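Local coordinates for protein dual function macrocyclase-peptidase POPB (Galerina marginata, PDB 5N4B) that cleaves peptide bonds on the C-terminal side of proline and macrocyclises peptide precursors of the amanitin toxins, at residues S422-P427 against F523-I528; Y466-G471 against S527-G532; T472-F477 against E536-G541; Q559-N564 against G570-N575. The protein carries 1 engineered substitution. All coordinates share one frame; numbering follows the deposited sequence.

Contact 1: S422-P427 against F523-I528; sequences SGFNTP and FAVPSI
F424 reaches from a β-hairpin of the propeller to F523 and V525 on strand 522-526 of the α/β-hydrolase domain, so this small apolar patch lies at the domain interface. The hairpin links strands 416-423 and 426-434 through a type I turn from G423 to T426, closed by reciprocal backbone bonds, G423 N to T426 O and T426 N to G423 O, both 3.1 Å. F424 is the second residue of that turn. With CG beside its backbone N (chi1 -65°), its ring points at the strand, where the two phenylalanine side chains cross at about a right angle. F424 CE1 approaches the edge of the F523 ring, 4.2 Å from CE2. This inner side is buried and also lined by F477, whose ring meets that of F424 edge-to-face, and by V479. The far side of the turn is looser: N425, T426 and P427 are partly exposed and stay clear of the strand, N425 ND2 bonding instead to F459 O. V525 also packs on an aromatic side chain of the bound peptide, so it faces both hairpin and substrate. Across to the hairpin it offers one methyl, CG2, 4.1 Å from F424 CZ.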
loop_
_atom_site.group_PDB
_atom_site.type_symbol
_atom_site.label_atom_id
_atom_site.label_comp_id
_atom_site.label_asym_id
_atom_site.label_seq_id
_atom_site.Cartn_x
_atom_site.Cartn_y
_atom_site.Cartn_z
ATOM N N SER A 422 -5.911 14.741 -1.197
ATOM C CA SER A 422 -5.700 14.707 0.252
ATOM C C SER A 422 -4.257 15.048 0.564
ATOM O O SER A 422 -3.403 15.067 -0.312
ATOM C CB SER A 422 -6.077 13.371 0.869
ATOM O OG SER A 422 -5.116 12.368 0.563
ATOM N N GLY A 423 -3.985 15.331 1.829
ATOM C CA GLY A 423 -2.646 15.656 2.246
ATOM C C GLY A 423 -2.614 15.832 3.741
ATOM O O GLY A 423 -3.571 15.507 4.434
ATOM N N PHE A 424 -1.482 16.294 4.251
ATOM C CA PHE A 424 -1.293 16.276 5.689
ATOM C C PHE A 424 -2.351 17.057 6.435
ATOM O O PHE A 424 -2.712 16.657 7.563
ATOM C CB PHE A 424 0.109 16.783 6.060
ATOM C CG PHE A 424 1.222 15.902 5.564
ATOM C CD1 PHE A 424 1.372 14.625 6.006
ATOM C CD2 PHE A 424 2.138 16.400 4.652
ATOM C CE1 PHE A 424 2.363 13.808 5.566
ATOM C CE2 PHE A 424 3.162 15.608 4.212
ATOM C CZ PHE A 424 3.294 14.317 4.649
ATOM N N ASN A 425 -2.864 18.129 5.839
ATOM C CA ASN A 425 -3.956 18.913 6.427
ATOM C C ASN A 425 -5.161 19.051 5.497
ATOM O O ASN A 425 -5.972 19.958 5.676
ATOM C CB ASN A 425 -3.451 20.255 6.918
ATOM C CG ASN A 425 -2.890 21.105 5.816
ATOM O OD1 ASN A 425 -3.206 20.911 4.639
ATOM N ND2 ASN A 425 -2.026 22.055 6.186
ATOM N N THR A 426 -5.329 18.118 4.553
ATOM C CA THR A 426 -6.481 18.085 3.651
ATOM C C THR A 426 -7.155 16.727 3.828
ATOM O O THR A 426 -6.632 15.708 3.342
ATOM C CB THR A 426 -6.114 18.299 2.185
ATOM O OG1 THR A 426 -5.533 19.595 2.041
ATOM C CG2 THR A 426 -7.349 18.174 1.294
ATOM N N PRO A 427 -8.291 16.647 4.525
ATOM C CA PRO A 427 -8.860 15.335 4.842
ATOM C C PRO A 427 -9.344 14.500 3.667
ATOM O O PRO A 427 -9.302 13.278 3.734
ATOM C CB PRO A 427 -10.031 15.684 5.774
ATOM C CG PRO A 427 -9.919 17.083 6.126
ATOM C CD PRO A 427 -8.889 17.762 5.292
ATOM N N PHE A 523 5.717 15.712 12.996
ATOM C CA PHE A 523 5.741 14.502 12.178
ATOM C C PHE A 523 6.642 14.776 10.984
ATOM O O PHE A 523 6.483 15.772 10.291
ATOM C CB PHE A 523 4.332 14.189 11.696
ATOM C CG PHE A 523 4.145 12.921 10.948
ATOM C CD1 PHE A 523 4.465 11.715 11.531
ATOM C CD2 PHE A 523 3.566 12.944 9.702
ATOM C CE1 PHE A 523 4.255 10.515 10.865
ATOM C CE2 PHE A 523 3.384 11.733 9.020
ATOM C CZ PHE A 523 3.730 10.556 9.597
ATOM N N ALA A 524 7.584 13.882 10.736
ATOM C CA ALA A 524 8.608 14.068 9.725
ATOM C C ALA A 524 8.572 12.903 8.757
ATOM O O ALA A 524 8.594 11.745 9.177
ATOM C CB ALA A 524 9.985 14.162 10.371
ATOM N N VAL A 525 8.604 13.206 7.459
ATOM C CA VAL A 525 8.509 12.184 6.404
ATOM C C VAL A 525 9.594 12.430 5.373
ATOM O O VAL A 525 9.381 13.187 4.411
ATOM C CB VAL A 525 7.134 12.187 5.734
ATOM C CG1 VAL A 525 7.008 11.034 4.758
ATOM C CG2 VAL A 525 6.009 12.099 6.778
ATOM N N PRO A 526 10.792 11.895 5.574
ATOM C CA PRO A 526 11.886 12.108 4.619
ATOM C C PRO A 526 11.698 11.246 3.386
ATOM O O PRO A 526 11.377 10.054 3.458
ATOM C CB PRO A 526 13.131 11.698 5.402
ATOM C CG PRO A 526 12.629 10.688 6.393
ATOM C CD PRO A 526 11.245 11.150 6.762
ATOM N N SER A 527 11.968 11.837 2.221
ATOM C CA SER A 527 11.812 11.161 0.943
ATOM C C SER A 527 13.094 10.397 0.597
ATOM O O SER A 527 13.753 10.663 -0.400
ATOM C CB SER A 527 11.494 12.172 -0.153
ATOM O OG SER A 527 10.397 13.022 0.207
ATOM N N ILE A 528 13.376 9.368 1.382
ATOM C CA ILE A 528 14.654 8.658 1.280
ATOM C C ILE A 528 14.742 7.830 -0.005
ATOM O O ILE A 528 13.737 7.367 -0.572
ATOM C CB ILE A 528 14.873 7.805 2.528
ATOM C CG1 ILE A 528 13.850 6.678 2.610
ATOM C CG2 ILE A 528 14.880 8.695 3.749
ATOM C CD1 ILE A 528 13.918 5.905 3.936
#

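Contact 2: Y466-G471 against S527-G532; sequences YESKDG and SIRGGG
R529 and D470 come from opposite directions to form a salt bridge. NH1 of R529 gives a nearly straight bond to D470 OD2 (2.9 Å, 166°), entering on the syn lone pair, with the oxygen almost exactly in the guanidinium plane. NH2 of R529 makes only a weak second bond to the same OD2 (3.4 Å); with the carboxylate and guanidinium planes 56° apart, this is no flat two-oxygen, two-nitrogen pairing. Water 1 sits at the guanidinium edge too, accepting weakly from R529 NH2 at 3.0 Å. It accepts from D470 N at 2.9 Å and donates to S468 OG at 2.8 Å, linking S468 and D470 of the turn to the arginine. Nearby, Y466 OH rests 3.7 Å from CG2 of I528.

In the next shell, D553 takes a salt bridge from R529 NH2 and a hydrogen bond from S468 OG, while its backbone O bonds Y466 OH. D470 OD1 is held by T472 OG1. The two carboxylates probably balance the buried charge of R529. Two turns present the groups: type I from S468 to G471, and type II from I528 to G531, with G530 at positive phi.

The contact thus joins the loop after strand 459-467, an outermost strand of the sheet, to the loop between strand 522-526 and helix 536-540, with helix 548-563 supplying D553 beside both.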
loop_
_atom_site.group_PDB
_atom_site.type_symbol
_atom_site.label_atom_id
_atom_site.label_comp_id
_atom_site.label_asym_id
_atom_site.label_seq_id
_atom_site.Cartn_x
_atom_site.Cartn_y
_atom_site.Cartn_z
ATOM N N TYR A 466 17.700 18.286 3.491
ATOM C CA TYR A 466 18.881 17.930 4.291
ATOM C C TYR A 466 19.849 17.150 3.412
ATOM O O TYR A 466 19.536 16.746 2.305
ATOM C CB TYR A 466 18.509 17.137 5.562
ATOM C CG TYR A 466 17.980 15.748 5.297
ATOM C CD1 TYR A 466 16.650 15.520 4.975
ATOM C CD2 TYR A 466 18.809 14.648 5.395
ATOM C CE1 TYR A 466 16.180 14.242 4.743
ATOM C CE2 TYR A 466 18.337 13.386 5.165
ATOM C CZ TYR A 466 17.032 13.182 4.852
ATOM O OH TYR A 466 16.581 11.894 4.633
ATOM N N GLU A 467 21.034 16.903 3.930
ATOM C CA GLU A 467 22.103 16.251 3.177
ATOM C C GLU A 467 22.405 14.898 3.796
ATOM O O GLU A 467 22.544 14.783 5.023
ATOM C CB GLU A 467 23.374 17.113 3.213
ATOM C CG GLU A 467 24.472 16.650 2.323
ATOM C CD GLU A 467 25.643 17.623 2.320
ATOM O OE1 GLU A 467 25.382 18.844 2.302
ATOM O OE2 GLU A 467 26.805 17.165 2.300
ATOM N N SER A 468 22.471 13.883 2.964
ATOM C CA SER A 468 22.839 12.561 3.413
ATOM C C SER A 468 24.354 12.443 3.471
ATOM O O SER A 468 25.075 13.336 3.028
ATOM C CB SER A 468 22.218 11.481 2.517
ATOM O OG SER A 468 22.296 10.210 3.161
ATOM N N LYS A 469 24.813 11.319 4.017
ATOM C CA LYS A 469 26.251 11.031 4.141
ATOM C C LYS A 469 27.040 11.330 2.876
ATOM O O LYS A 469 28.112 11.955 2.940
ATOM C CB LYS A 469 26.371 9.544 4.518
ATOM C CG LYS A 469 27.768 9.090 4.747
ATOM C CD LYS A 469 27.803 7.632 5.176
ATOM C CE LYS A 469 29.199 7.054 5.062
ATOM N NZ LYS A 469 29.185 5.679 5.586
ATOM N N ASP A 470 26.550 10.890 1.723
ATOM C CA ASP A 470 27.247 11.002 0.467
ATOM C C ASP A 470 27.037 12.340 -0.218
ATOM O O ASP A 470 27.532 12.531 -1.333
ATOM C CB ASP A 470 26.916 9.822 -0.450
ATOM C CG ASP A 470 25.494 9.867 -1.045
ATOM O OD1 ASP A 470 24.777 10.865 -0.800
ATOM O OD2 ASP A 470 25.125 8.931 -1.797
ATOM N N GLY A 471 26.328 13.265 0.410
ATOM C CA GLY A 471 26.142 14.578 -0.152
ATOM C C GLY A 471 24.814 14.787 -0.859
ATOM O O GLY A 471 24.467 15.932 -1.168
ATOM N N SER A 527 11.968 11.837 2.221
ATOM C CA SER A 527 11.812 11.161 0.943
ATOM C C SER A 527 13.094 10.397 0.597
ATOM O O SER A 527 13.753 10.663 -0.400
ATOM C CB SER A 527 11.494 12.172 -0.153
ATOM O OG SER A 527 10.397 13.022 0.207
ATOM N N ILE A 528 13.376 9.368 1.382
ATOM C CA ILE A 528 14.654 8.658 1.280
ATOM C C ILE A 528 14.742 7.830 -0.005
ATOM O O ILE A 528 13.737 7.367 -0.572
ATOM C CB ILE A 528 14.873 7.805 2.528
ATOM C CG1 ILE A 528 13.850 6.678 2.610
ATOM C CG2 ILE A 528 14.880 8.695 3.749
ATOM C CD1 ILE A 528 13.918 5.905 3.936
ATOM N N ARG A 529 15.976 7.623 -0.445
ATOM C CA ARG A 529 16.245 6.797 -1.611
ATOM C C ARG A 529 15.781 5.371 -1.382
ATOM O O ARG A 529 15.681 4.910 -0.240
ATOM C CB ARG A 529 17.724 6.858 -1.967
ATOM C CG ARG A 529 18.118 8.159 -2.643
ATOM C CD ARG A 529 19.584 8.268 -2.872
ATOM N NE ARG A 529 20.277 8.436 -1.616
ATOM C CZ ARG A 529 21.581 8.553 -1.475
ATOM N NH1 ARG A 529 22.396 8.448 -2.524
ATOM N NH2 ARG A 529 22.075 8.740 -0.277
ATOM N N GLY A 530 15.460 4.692 -2.476
ATOM C CA GLY A 530 14.699 3.480 -2.481
ATOM C C GLY A 530 13.215 3.702 -2.755
ATOM O O GLY A 530 12.549 2.841 -3.325
ATOM N N GLY A 531 12.687 4.860 -2.363
ATOM C CA GLY A 531 11.377 5.254 -2.826
ATOM C C GLY A 531 11.365 5.666 -4.280
ATOM O O GLY A 531 12.398 5.702 -4.949
ATOM N N GLY A 532 10.167 5.997 -4.737
ATOM C CA GLY A 532 9.913 6.383 -6.110
ATOM C C GLY A 532 9.715 7.849 -6.328
ATOM O O GLY A 532 9.336 8.231 -7.441
HETATM O O HOH W 1 24.314 8.967 1.708
#

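Contact 3: T472-F477 against E536-G541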
loop_
_atom_site.group_PDB
_atom_site.type_symbol
_atom_site.label_atom_id
_atom_site.label_comp_id
_atom_site.label_asym_id
_atom_site.label_seq_id
_atom_site.Cartn_x
_atom_site.Cartn_y
_atom_site.Cartn_z
ATOM N N THR A 472 24.040 13.718 -1.073
ATOM C CA THR A 472 22.762 13.843 -1.760
ATOM C C THR A 472 21.788 14.669 -0.935
ATOM O O THR A 472 21.640 14.466 0.277
ATOM C CB THR A 472 22.163 12.466 -2.010
ATOM O OG1 THR A 472 23.112 11.654 -2.705
ATOM C CG2 THR A 472 20.894 12.573 -2.839
ATOM N N LYS A 473 21.121 15.604 -1.581
ATOM C CA LYS A 473 20.104 16.412 -0.942
ATOM C C LYS A 473 18.771 15.680 -0.991
ATOM O O LYS A 473 18.340 15.200 -2.042
ATOM C CB LYS A 473 20.007 17.761 -1.634
ATOM C CG LYS A 473 21.326 18.540 -1.596
ATOM C CD LYS A 473 21.831 18.766 -0.188
ATOM C CE LYS A 473 23.109 19.638 -0.166
ATOM N NZ LYS A 473 24.178 19.097 -1.099
ATOM N N ILE A 474 18.130 15.574 0.171
ATOM C CA ILE A 474 16.911 14.788 0.356
ATOM C C ILE A 474 15.853 15.744 0.881
ATOM O O ILE A 474 16.107 16.448 1.870
ATOM C CB ILE A 474 17.094 13.644 1.369
ATOM C CG1 ILE A 474 18.343 12.787 1.136
ATOM C CG2 ILE A 474 15.843 12.782 1.401
ATOM C CD1 ILE A 474 18.365 11.997 -0.046
ATOM N N PRO A 475 14.644 15.775 0.323
ATOM C CA PRO A 475 13.564 16.569 0.930
ATOM C C PRO A 475 12.836 15.781 2.001
ATOM O O PRO A 475 12.818 14.549 2.003
ATOM C CB PRO A 475 12.605 16.824 -0.244
ATOM C CG PRO A 475 12.767 15.571 -1.041
ATOM C CD PRO A 475 14.184 15.077 -0.907
ATOM N N MET A 476 12.240 16.527 2.915
ATOM C CA MET A 476 11.526 15.944 4.043
ATOM C C MET A 476 10.331 16.831 4.368
ATOM O O MET A 476 10.481 18.039 4.583
ATOM C CB MET A 476 12.422 15.865 5.263
ATOM C CG MET A 476 11.730 15.363 6.525
ATOM S SD MET A 476 12.858 14.728 7.807
ATOM C CE MET A 476 14.046 16.051 7.974
ATOM N N PHE A 477 9.157 16.218 4.512
ATOM C CA PHE A 477 7.991 16.945 5.010
ATOM C C PHE A 477 8.032 17.020 6.528
ATOM O O PHE A 477 8.397 16.051 7.199
ATOM C CB PHE A 477 6.710 16.229 4.620
ATOM C CG PHE A 477 6.450 16.171 3.149
ATOM C CD1 PHE A 477 6.213 17.328 2.423
ATOM C CD2 PHE A 477 6.411 14.961 2.493
ATOM C CE1 PHE A 477 5.932 17.252 1.052
ATOM C CE2 PHE A 477 6.094 14.901 1.100
ATOM C CZ PHE A 477 5.869 16.039 0.424
ATOM N N GLU A 536 12.884 6.384 -11.328
ATOM C CA GLU A 536 13.654 5.136 -11.240
ATOM C C GLU A 536 15.020 5.349 -10.644
ATOM O O GLU A 536 15.555 4.448 -9.963
ATOM C CB GLU A 536 13.836 4.480 -12.624
ATOM C CG GLU A 536 15.241 3.676 -12.870
ATOM C CD GLU A 536 15.311 2.309 -12.185
ATOM O OE1 GLU A 536 14.322 1.894 -11.556
ATOM O OE2 GLU A 536 16.377 1.663 -12.286
ATOM N N GLU A 537 15.653 6.473 -10.894
ATOM C CA GLU A 537 16.975 6.704 -10.356
ATOM C C GLU A 537 16.950 6.858 -8.828
ATOM O O GLU A 537 17.957 6.571 -8.169
ATOM C CB GLU A 537 17.682 7.892 -11.014
ATOM C CG GLU A 537 17.997 7.675 -12.488
ATOM C CD GLU A 537 19.096 6.642 -12.722
ATOM O OE1 GLU A 537 20.157 6.706 -12.052
ATOM O OE2 GLU A 537 18.893 5.762 -13.586
ATOM N N TRP A 538 15.838 7.349 -8.273
ATOM C CA TRP A 538 15.724 7.457 -6.824
ATOM C C TRP A 538 15.606 6.075 -6.203
ATOM O O TRP A 538 16.221 5.793 -5.156
ATOM C CB TRP A 538 14.517 8.325 -6.483
ATOM C CG TRP A 538 14.635 9.000 -5.144
ATOM C CD1 TRP A 538 13.830 8.796 -4.058
ATOM C CD2 TRP A 538 15.549 10.012 -4.778
ATOM N NE1 TRP A 538 14.196 9.625 -3.063
ATOM C CE2 TRP A 538 15.257 10.387 -3.459
ATOM C CE3 TRP A 538 16.582 10.660 -5.446
ATOM C CZ2 TRP A 538 15.988 11.352 -2.773
ATOM C CZ3 TRP A 538 17.306 11.638 -4.784
ATOM C CH2 TRP A 538 16.996 11.993 -3.451
ATOM N N HIS A 539 14.853 5.208 -6.852
ATOM C CA HIS A 539 14.744 3.814 -6.405
ATOM C C HIS A 539 16.089 3.122 -6.488
ATOM O O HIS A 539 16.547 2.469 -5.525
ATOM C CB HIS A 539 13.736 3.100 -7.268
ATOM C CG HIS A 539 13.476 1.682 -6.885
ATOM N ND1 HIS A 539 12.820 0.828 -7.747
ATOM C CD2 HIS A 539 13.664 0.987 -5.733
ATOM C CE1 HIS A 539 12.673 -0.353 -7.167
ATOM N NE2 HIS A 539 13.154 -0.273 -5.934
ATOM N N LYS A 540 16.762 3.281 -7.634
ATOM C CA LYS A 540 18.055 2.619 -7.854
ATOM C C LYS A 540 19.100 3.077 -6.854
ATOM O O LYS A 540 20.028 2.329 -6.517
ATOM C CB LYS A 540 18.466 2.854 -9.312
ATOM C CG LYS A 540 19.855 2.352 -9.669
ATOM C CD LYS A 540 20.044 2.201 -11.189
ATOM C CE LYS A 540 20.333 3.500 -11.906
ATOM N NZ LYS A 540 20.330 3.282 -13.414
ATOM N N GLY A 541 18.952 4.291 -6.333
ATOM C CA GLY A 541 19.817 4.852 -5.329
ATOM C C GLY A 541 19.706 4.219 -3.960
ATOM O O GLY A 541 20.527 4.542 -3.102
#
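The indole of W538 meets strand residues through the far end of its six-membered ring. At its edge, near the ring plane, lies the backbone O of K473, 3.8 Å from CH2. Two methyl groups approach obliquely: I474 CD1 is 3.7 Å from both CH2 and CZ2 of W538, and T472 CG2 is 4.0 Å from CH2. Beyond the two segments, the ring of F534 meets the indole edge-to-face.

I474 has CG1 beside its backbone N (chi1 -49°) and is bent again at chi2, which brings CD1 to the tryptophan although the side chain starts off across the line between the segments. T472 slides past the indole in the opposite direction; its CG2 does the touching, while OG1 is engaged by D470. On the tryptophan, CG lies roughly anti to the backbone N (chi1 -154°), extending the ring from the helix. The pyrrole nitrogen NE1 donates to S527 O, a bond that helps fix the ring's rotation.

On the outer side of the short helix, K540 NZ forms a salt bridge with E537 OE2 (2.9 Å), one helical turn apart, arriving on the syn side but 20° out of the carboxylate plane.

W538 thereby seats helix 536-540 against the beginning of strand 473-481, the second strand of the hydrolase sheet, which pairs with strands 459-467 and 522-526; helix 548-563 packs on the same strand through I474 and M476.

Contact 4: Q559-N564 against G570-N575; sequences QFLVKN and GKVAIN
V562 and V572 meet methyl to methyl, CG2 to CG2 at 3.9 Å, the two side chains passing at a slant. Both valines adopt the same conformation: CG1 is anti to the backbone N (chi1 173° in V562, -178° in V572), which sets CG2 beside the N. Yet V562 belongs to a helix and V572 to a strand, and V572 divides its branches between two helix residues. Its CG2 goes to V562, while CG1 faces L561 CD1 at a looser 4.3 Å. L561 reaches it by an extended route: CG is anti to the carbonyl carbon (chi1 -69°), and CD1 then continues the chain outward, anti about chi2. The other methyl, CD2, packs on M476 of strand 473-481, so the fork of the leucine spans two sheet strands. L561 and V572 both also touch Q494 of strand 492-495.

The end of helix 548-563 thus meets strand 572-577 here through apolar side chains, and the chain returns through G570, whose positive phi suits glycine, into that strand. Strands 522-526 and 572-577, with this helix between them, form a β-α-β crossover that passes over strand 492-495. In the α/β-hydrolase fold such a unit delivers the strand that leads to the nucleophile elbow; here strand 572-577 ends just before A578, engineered in place of the catalytic serine.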
loop_
_atom_site.group_PDB
_atom_site.type_symbol
_atom_site.label_atom_id
_atom_site.label_comp_id
_atom_site.label_asym_id
_atom_site.label_seq_id
_atom_site.Cartn_x
_atom_site.Cartn_y
_atom_site.Cartn_z
ATOM N N GLN A 559 19.176 12.969 12.467
ATOM C CA GLN A 559 20.259 13.804 12.959
ATOM C C GLN A 559 19.996 15.266 12.620
ATOM O O GLN A 559 20.237 16.154 13.439
ATOM C CB GLN A 559 21.590 13.310 12.358
ATOM C CG GLN A 559 21.955 11.924 12.873
ATOM C CD GLN A 559 23.150 11.322 12.197
ATOM O OE1 GLN A 559 23.332 11.413 10.978
ATOM N NE2 GLN A 559 23.966 10.655 12.987
ATOM N N PHE A 560 19.476 15.525 11.416
ATOM C CA PHE A 560 19.156 16.876 10.968
ATOM C C PHE A 560 18.056 17.509 11.803
ATOM O O PHE A 560 18.125 18.694 12.142
ATOM C CB PHE A 560 18.732 16.796 9.493
ATOM C CG PHE A 560 18.132 18.061 8.924
ATOM C CD1 PHE A 560 18.924 19.032 8.390
ATOM C CD2 PHE A 560 16.783 18.260 8.925
ATOM C CE1 PHE A 560 18.353 20.186 7.843
ATOM C CE2 PHE A 560 16.235 19.425 8.396
ATOM C CZ PHE A 560 17.038 20.358 7.859
ATOM N N LEU A 561 17.031 16.731 12.166
ATOM C CA LEU A 561 15.940 17.285 12.979
ATOM C C LEU A 561 16.480 17.843 14.277
ATOM O O LEU A 561 16.034 18.888 14.732
ATOM C CB LEU A 561 14.893 16.213 13.262
ATOM C CG LEU A 561 14.061 15.746 12.079
ATOM C CD1 LEU A 561 13.187 14.596 12.493
ATOM C CD2 LEU A 561 13.230 16.851 11.523
ATOM N N VAL A 562 17.426 17.136 14.885
ATOM C CA VAL A 562 17.983 17.593 16.159
ATOM C C VAL A 562 18.978 18.728 15.930
ATOM O O VAL A 562 18.925 19.764 16.609
ATOM C CB VAL A 562 18.609 16.408 16.902
ATOM C CG1 VAL A 562 19.339 16.897 18.153
ATOM C CG2 VAL A 562 17.548 15.396 17.300
ATOM N N LYS A 563 19.888 18.568 14.961
ATOM C CA LYS A 563 20.934 19.578 14.746
ATOM C C LYS A 563 20.336 20.935 14.435
ATOM O O LYS A 563 20.819 21.976 14.924
ATOM C CB LYS A 563 21.865 19.096 13.635
ATOM C CG LYS A 563 23.035 20.035 13.293
ATOM C CD LYS A 563 24.067 19.978 14.340
ATOM C CE LYS A 563 25.309 20.755 13.874
ATOM N NZ LYS A 563 26.190 21.099 15.045
ATOM N N ASN A 564 19.259 20.953 13.654
ATOM C CA ASN A 564 18.636 22.183 13.207
ATOM C C ASN A 564 17.442 22.612 14.062
ATOM O O ASN A 564 16.688 23.497 13.665
ATOM C CB ASN A 564 18.284 22.073 11.726
ATOM C CG ASN A 564 19.522 22.037 10.829
ATOM O OD1 ASN A 564 20.296 21.089 10.859
ATOM N ND2 ASN A 564 19.673 23.053 9.992
ATOM N N GLY A 570 17.404 13.371 21.620
ATOM C CA GLY A 570 16.843 12.163 22.177
ATOM C C GLY A 570 15.359 11.963 21.957
ATOM O O GLY A 570 14.790 10.993 22.472
ATOM N N LYS A 571 14.699 12.863 21.248
ATOM C CA LYS A 571 13.251 12.808 21.148
ATOM C C LYS A 571 12.738 12.586 19.726
ATOM O O LYS A 571 11.637 12.997 19.410
ATOM C CB LYS A 571 12.616 14.032 21.799
ATOM C CG LYS A 571 12.921 14.189 23.329
ATOM C CD LYS A 571 11.862 15.123 23.918
ATOM C CE LYS A 571 12.071 15.490 25.399
ATOM N NZ LYS A 571 12.486 14.296 26.200
ATOM N N VAL A 572 13.534 11.924 18.885
ATOM C CA VAL A 572 13.064 11.451 17.575
ATOM C C VAL A 572 12.708 9.977 17.703
ATOM O O VAL A 572 13.561 9.152 18.028
ATOM C CB VAL A 572 14.103 11.641 16.466
ATOM C CG1 VAL A 572 13.508 11.183 15.151
ATOM C CG2 VAL A 572 14.593 13.102 16.365
ATOM N N ALA A 573 11.461 9.643 17.453
ATOM C CA ALA A 573 10.966 8.281 17.408
ATOM C C ALA A 573 10.764 7.903 15.959
ATOM O O ALA A 573 10.447 8.766 15.135
ATOM C CB ALA A 573 9.639 8.143 18.132
ATOM N N ILE A 574 10.953 6.639 15.638
ATOM C CA ILE A 574 10.801 6.176 14.262
ATOM C C ILE A 574 9.766 5.073 14.165
ATOM O O ILE A 574 9.592 4.260 15.086
ATOM C CB ILE A 574 12.130 5.749 13.602
ATOM C CG1 ILE A 574 12.871 4.730 14.437
ATOM C CG2 ILE A 574 13.013 6.981 13.313
ATOM C CD1 ILE A 574 14.157 4.164 13.765
ATOM N N ASN A 575 9.093 5.035 13.009
ATOM C CA ASN A 575 8.009 4.102 12.754
ATOM C C ASN A 575 7.964 3.795 11.265
ATOM O O ASN A 575 8.263 4.662 10.433
ATOM C CB ASN A 575 6.696 4.754 13.234
ATOM C CG ASN A 575 5.439 3.932 12.990
ATOM O OD1 ASN A 575 4.449 4.484 12.491
ATOM N ND2 ASN A 575 5.433 2.669 13.351
#

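All four contacts reach the mixed eight-stranded sheet of the hydrolase domain, and contact 1 alone extends to the propeller. Contacts 2 and 3 have centres about 5 Å apart; their segments alternate along the chain, strands 459-467 and 473-481 being sheet neighbours joined by Y466 O and I474 N. Contact 1 shares S527 and I528 with contact 2, about 17 Å away between centres, and meets contact 3 through V525 N and F477 O. Contact 4 comes last in sequence, yet L561 touches A524 and F560 touches Y466 and M476. Helix 548-563 therefore packs on strands 459-467, 473-481 and 522-526, and through contact 4 on 572-577, which leads to the active site.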